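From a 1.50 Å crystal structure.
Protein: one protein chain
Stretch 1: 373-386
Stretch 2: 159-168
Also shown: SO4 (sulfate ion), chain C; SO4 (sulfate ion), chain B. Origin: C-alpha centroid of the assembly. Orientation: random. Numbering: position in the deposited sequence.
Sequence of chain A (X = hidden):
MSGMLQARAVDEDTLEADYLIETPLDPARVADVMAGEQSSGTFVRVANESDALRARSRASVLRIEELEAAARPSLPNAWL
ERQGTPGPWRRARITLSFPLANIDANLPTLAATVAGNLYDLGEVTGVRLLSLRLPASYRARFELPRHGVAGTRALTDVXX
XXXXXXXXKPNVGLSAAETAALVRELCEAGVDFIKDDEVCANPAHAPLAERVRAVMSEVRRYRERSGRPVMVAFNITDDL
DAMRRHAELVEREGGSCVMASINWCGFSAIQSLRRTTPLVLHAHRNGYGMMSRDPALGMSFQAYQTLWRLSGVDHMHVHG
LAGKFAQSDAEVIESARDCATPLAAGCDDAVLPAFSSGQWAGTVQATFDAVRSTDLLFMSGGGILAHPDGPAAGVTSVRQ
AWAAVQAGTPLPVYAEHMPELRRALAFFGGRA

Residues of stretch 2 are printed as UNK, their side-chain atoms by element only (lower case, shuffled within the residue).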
# COMPACT_ATOMS: atom_id res chain seq x y z
N SER A 373 -27.23 -12.75 8.14
CA SER A 373 -27.94 -11.69 8.86
C SER A 373 -28.20 -10.55 7.89
O SER A 373 -27.85 -10.65 6.72
CB SER A 373 -27.11 -11.17 10.04
OG SER A 373 -26.20 -10.16 9.61
N THR A 374 -28.81 -9.47 8.37
CA THR A 374 -29.04 -8.30 7.52
C THR A 374 -28.03 -7.20 7.78
O THR A 374 -28.20 -6.09 7.26
CB THR A 374 -30.46 -7.71 7.70
OG1 THR A 374 -30.63 -7.27 9.05
CG2 THR A 374 -31.53 -8.74 7.34
N ASP A 375 -27.01 -7.49 8.57
CA ASP A 375 -26.01 -6.49 8.97
C ASP A 375 -24.99 -6.25 7.85
O ASP A 375 -23.85 -6.74 7.87
CB ASP A 375 -25.32 -6.91 10.27
CG ASP A 375 -26.26 -6.82 11.48
OD1 ASP A 375 -27.30 -6.14 11.41
OD2 ASP A 375 -25.96 -7.43 12.53
N LEU A 376 -25.43 -5.49 6.86
CA LEU A 376 -24.62 -5.25 5.68
C LEU A 376 -25.09 -3.99 4.96
O LEU A 376 -26.24 -3.55 5.11
CB LEU A 376 -24.67 -6.48 4.75
CG LEU A 376 -26.05 -6.80 4.18
CD1 LEU A 376 -26.20 -6.29 2.75
CD2 LEU A 376 -26.34 -8.30 4.26
N LEU A 377 -24.16 -3.40 4.21
CA LEU A 377 -24.45 -2.30 3.31
C LEU A 377 -24.45 -2.83 1.89
O LEU A 377 -23.46 -3.39 1.42
CB LEU A 377 -23.39 -1.20 3.48
CG LEU A 377 -23.43 -0.00 2.53
CD1 LEU A 377 -24.76 0.73 2.62
CD2 LEU A 377 -22.27 0.95 2.83
N PHE A 378 -25.59 -2.69 1.22
CA PHE A 378 -25.81 -3.24 -0.12
C PHE A 378 -25.78 -2.13 -1.15
O PHE A 378 -26.75 -1.35 -1.28
CB PHE A 378 -27.18 -3.95 -0.12
CG PHE A 378 -27.42 -4.84 -1.32
CD1 PHE A 378 -26.78 -6.05 -1.44
CD2 PHE A 378 -28.33 -4.46 -2.31
CE1 PHE A 378 -27.02 -6.88 -2.53
CE2 PHE A 378 -28.59 -5.29 -3.40
CZ PHE A 378 -27.92 -6.50 -3.51
N MET A 379 -24.68 -2.04 -1.89
CA MET A 379 -24.48 -0.98 -2.87
C MET A 379 -24.95 -1.43 -4.23
O MET A 379 -24.42 -2.40 -4.78
CB MET A 379 -22.99 -0.61 -2.96
CG MET A 379 -22.34 -0.24 -1.64
SD MET A 379 -23.01 1.27 -0.92
CE MET A 379 -22.85 2.40 -2.28
N SER A 380 -25.92 -0.71 -4.77
CA SER A 380 -26.46 -1.02 -6.09
C SER A 380 -26.37 0.21 -6.98
O SER A 380 -26.76 1.31 -6.58
CB SER A 380 -27.91 -1.50 -5.94
OG SER A 380 -28.47 -1.87 -7.19
N GLY A 381 -25.84 0.03 -8.19
CA GLY A 381 -25.76 1.11 -9.16
C GLY A 381 -26.86 0.99 -10.18
O GLY A 381 -27.99 1.41 -9.93
N GLY A 382 -26.56 0.38 -11.33
CA GLY A 382 -27.57 0.17 -12.34
C GLY A 382 -28.75 -0.65 -11.84
O GLY A 382 -29.87 -0.49 -12.32
N GLY A 383 -28.50 -1.55 -10.89
CA GLY A 383 -29.57 -2.37 -10.34
C GLY A 383 -30.71 -1.55 -9.76
O GLY A 383 -31.85 -2.03 -9.65
N ILE A 384 -30.40 -0.31 -9.39
CA ILE A 384 -31.39 0.65 -8.93
C ILE A 384 -31.68 1.69 -10.01
O ILE A 384 -32.83 1.91 -10.39
CB ILE A 384 -30.89 1.38 -7.67
CG1 ILE A 384 -31.12 0.51 -6.43
CG2 ILE A 384 -31.60 2.72 -7.50
CD1 ILE A 384 -30.38 1.03 -5.19
N LEU A 385 -30.62 2.32 -10.51
CA LEU A 385 -30.77 3.50 -11.36
C LEU A 385 -31.25 3.20 -12.78
O LEU A 385 -31.78 4.09 -13.45
CB LEU A 385 -29.45 4.28 -11.40
CG LEU A 385 -28.95 4.74 -10.03
CD1 LEU A 385 -27.74 5.65 -10.19
CD2 LEU A 385 -30.06 5.45 -9.26
N ALA A 386 -31.07 1.96 -13.23
CA ALA A 386 -31.47 1.58 -14.58
C ALA A 386 -32.76 0.76 -14.61
O ALA A 386 -33.14 0.21 -15.65
CB ALA A 386 -30.34 0.84 -15.28
N UNK A 159 -33.25 -0.51 10.92
CA UNK A 159 -33.19 -1.43 12.06
C UNK A 159 -33.15 -2.93 11.77
O UNK A 159 -32.35 -3.65 12.39
c UNK A 159 -34.31 -1.11 13.05
n UNK A 159 -31.14 2.03 15.27
c UNK A 159 -32.51 1.88 14.71
c UNK A 159 -34.16 0.27 13.68
c UNK A 159 -32.74 0.47 14.19
N UNK A 160 -33.98 -3.39 10.85
CA UNK A 160 -34.21 -4.83 10.66
C UNK A 160 -34.19 -5.20 9.18
O UNK A 160 -35.05 -5.95 8.71
o UNK A 160 -36.43 -4.50 13.34
c UNK A 160 -35.55 -5.24 11.26
o UNK A 160 -34.68 -5.82 13.40
c UNK A 160 -35.55 -5.18 12.78
N UNK A 161 -33.21 -4.65 8.47
CA UNK A 161 -32.99 -4.91 7.05
C UNK A 161 -31.61 -4.34 6.73
O UNK A 161 -31.08 -3.58 7.53
n UNK A 161 -34.44 1.54 5.05
c UNK A 161 -35.00 -2.07 5.31
c UNK A 161 -34.09 -2.69 6.36
c UNK A 161 -34.24 0.24 4.90
n UNK A 161 -33.19 -0.20 4.21
n UNK A 161 -35.10 -0.62 5.44
c UNK A 161 -34.03 -4.21 6.19
N UNK A 162 -31.04 -4.70 5.58
CA UNK A 162 -29.76 -4.06 5.24
C UNK A 162 -29.96 -2.60 4.88
O UNK A 162 -31.06 -2.15 4.55
c UNK A 162 -31.34 -5.82 4.68
c UNK A 162 -29.31 -4.82 4.00
c UNK A 162 -29.98 -6.15 4.12
N UNK A 163 -28.87 -1.84 4.93
CA UNK A 163 -28.88 -0.47 4.44
C UNK A 163 -28.56 -0.51 2.95
O UNK A 163 -27.65 -1.24 2.52
c UNK A 163 -28.27 0.57 6.68
c UNK A 163 -26.69 -1.33 7.97
s UNK A 163 -26.97 0.45 7.91
c UNK A 163 -27.85 0.36 5.22
N UNK A 164 -29.32 0.25 2.17
CA UNK A 164 -29.21 0.22 0.71
C UNK A 164 -28.50 1.48 0.26
O UNK A 164 -28.90 2.59 0.62
c UNK A 164 -31.47 -0.94 0.65
c UNK A 164 -30.85 -2.33 0.63
c UNK A 164 -30.59 0.17 0.04
c UNK A 164 -30.44 0.03 -1.47
N UNK A 165 -27.43 1.31 -0.52
CA UNK A 165 -26.63 2.44 -0.94
C UNK A 165 -26.46 2.53 -2.44
O UNK A 165 -26.73 1.58 -3.18
N UNK A 166 -26.00 3.68 -2.90
CA UNK A 166 -25.64 3.85 -4.30
C UNK A 166 -24.49 4.84 -4.41
O UNK A 166 -24.12 5.49 -3.43
c UNK A 166 -27.14 5.75 -4.92
c UNK A 166 -26.85 4.29 -5.15
o UNK A 166 -26.57 4.06 -6.53
N UNK A 167 -23.90 4.93 -5.61
CA UNK A 167 -22.72 5.76 -5.83
C UNK A 167 -23.07 6.89 -6.79
O UNK A 167 -23.81 6.70 -7.75
c UNK A 167 -21.52 4.95 -6.42
c UNK A 167 -22.11 2.55 -5.80
c UNK A 167 -21.21 3.74 -5.54
c UNK A 167 -20.27 5.84 -6.54
N UNK A 168 -22.53 8.07 -6.51
CA UNK A 168 -22.72 9.22 -7.38
C UNK A 168 -22.04 9.01 -8.73
O UNK A 168 -20.83 8.75 -8.80
c UNK A 168 -22.41 11.83 -4.52
c UNK A 168 -23.05 10.84 -5.47
c UNK A 168 -22.15 11.67 -7.67
c UNK A 168 -22.18 10.49 -6.69
S SO4 C . -37.58 3.43 5.20
O1 SO4 C . -38.76 2.63 4.85
O2 SO4 C . -36.86 2.77 6.28
O3 SO4 C . -38.00 4.76 5.62
O4 SO4 C . -36.72 3.52 4.03
S SO4 B . -23.14 -1.95 -11.75
O1 SO4 B . -23.71 -0.64 -11.43
O2 SO4 B . -24.15 -2.99 -11.63
O3 SO4 B . -22.03 -2.22 -10.84
O4 SO4 B . -22.62 -1.93 -13.12

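Position 159 carries four carbons in a row ending in a nitrogen. The CA-to-CB bond points away from stretch 1, and the side chain touches nothing there. It is Lys 159.

Position 160 has two side-chain carbons, the second bearing two oxygens. The CA-to-CB bond points away from stretch 1 here too; the backbone C of 160 lies 4.1 Å from Thr 374 OG1. It is Asp 160.

Position 161 has three carbons, a nitrogen, then a carbon with two more nitrogens. The CA-to-CB bond points away from stretch 1. The backbone C of 161 packs 3.7 Å from Thr 374 CB. The guanidinium group defines Arg 161. Its NH2 donates a hydrogen bond to O2 of the chain C sulfate at 3.0 Å.

Position 162 has three carbons that close a ring onto the backbone nitrogen. The CB of 162 lies 3.7 Å from Leu 376 CD1, and its CA makes a CA-H...O contact with Thr 374 O at 3.3 Å. The ring identifies Pro 162. With no amide hydrogen, its nitrogen cannot donate a hydrogen bond.

Position 163 has an unbranched chain of two carbons, a sulfur and a last carbon. The CB of 163 sits 4.1 Å from Leu 377 CD1. The N of 163 donates to Leu 376 O at 3.1 Å, and the O of 163 accepts from Phe 378 N at 2.8 Å. It is Met 163.

Position 164 has four carbons, forked at the first, with one arm two carbons long. The end of the longer arm lies 4.1 Å from Phe 378 CB and is oblique to the ring. The one-carbon arm lies 3.9 Å from Ile 384 CD1. This is Ile 164.

Position 165 has no side-chain atoms. A CB here would clash with Met 379 SD, at 2.6 Å. The missing side chain leaves room for Met 379 SD on that face. It is Gly 165. The CA atoms of Gly 165 and Met 379 are 4.5 Å apart.

Position 166 has one carbon carrying an oxygen and a second carbon. The oxygen lies 2.8 Å from Ser 380 O. It is Thr 166, and OG1 is the donor in this hydrogen bond.

Position 167 again has four carbons, forked at the first, with one two-carbon arm. The end of that arm comes 3.6 Å from Met 379 CE. It is Ile 167.

Position 168 has the same forked four-carbon pattern, but its CA-to-CB bond points away from stretch 1 and it makes no contact with stretch 1. It is Ile 168.

The contact is a parallel strand pairing. Leu 377, Phe 378 and Met 379 bridge to Met 163, Ile 164 and Gly 165. Gly 165 N donates to Phe 378 O at 2.8 Å, and Ser 380 N donates to Gly 165 O at 2.9 Å. Both bonds are nearly straight. Phe 378 and Ile 164 share one face of the sheet; Leu 377, Met 163 and Met 379 lie on the other. Apolar packing thus supports the backbone ladder, and the Thr 166 hydroxyl extends it beyond the last bridge.

Stretch 2 159-168: KDRPMIGTII
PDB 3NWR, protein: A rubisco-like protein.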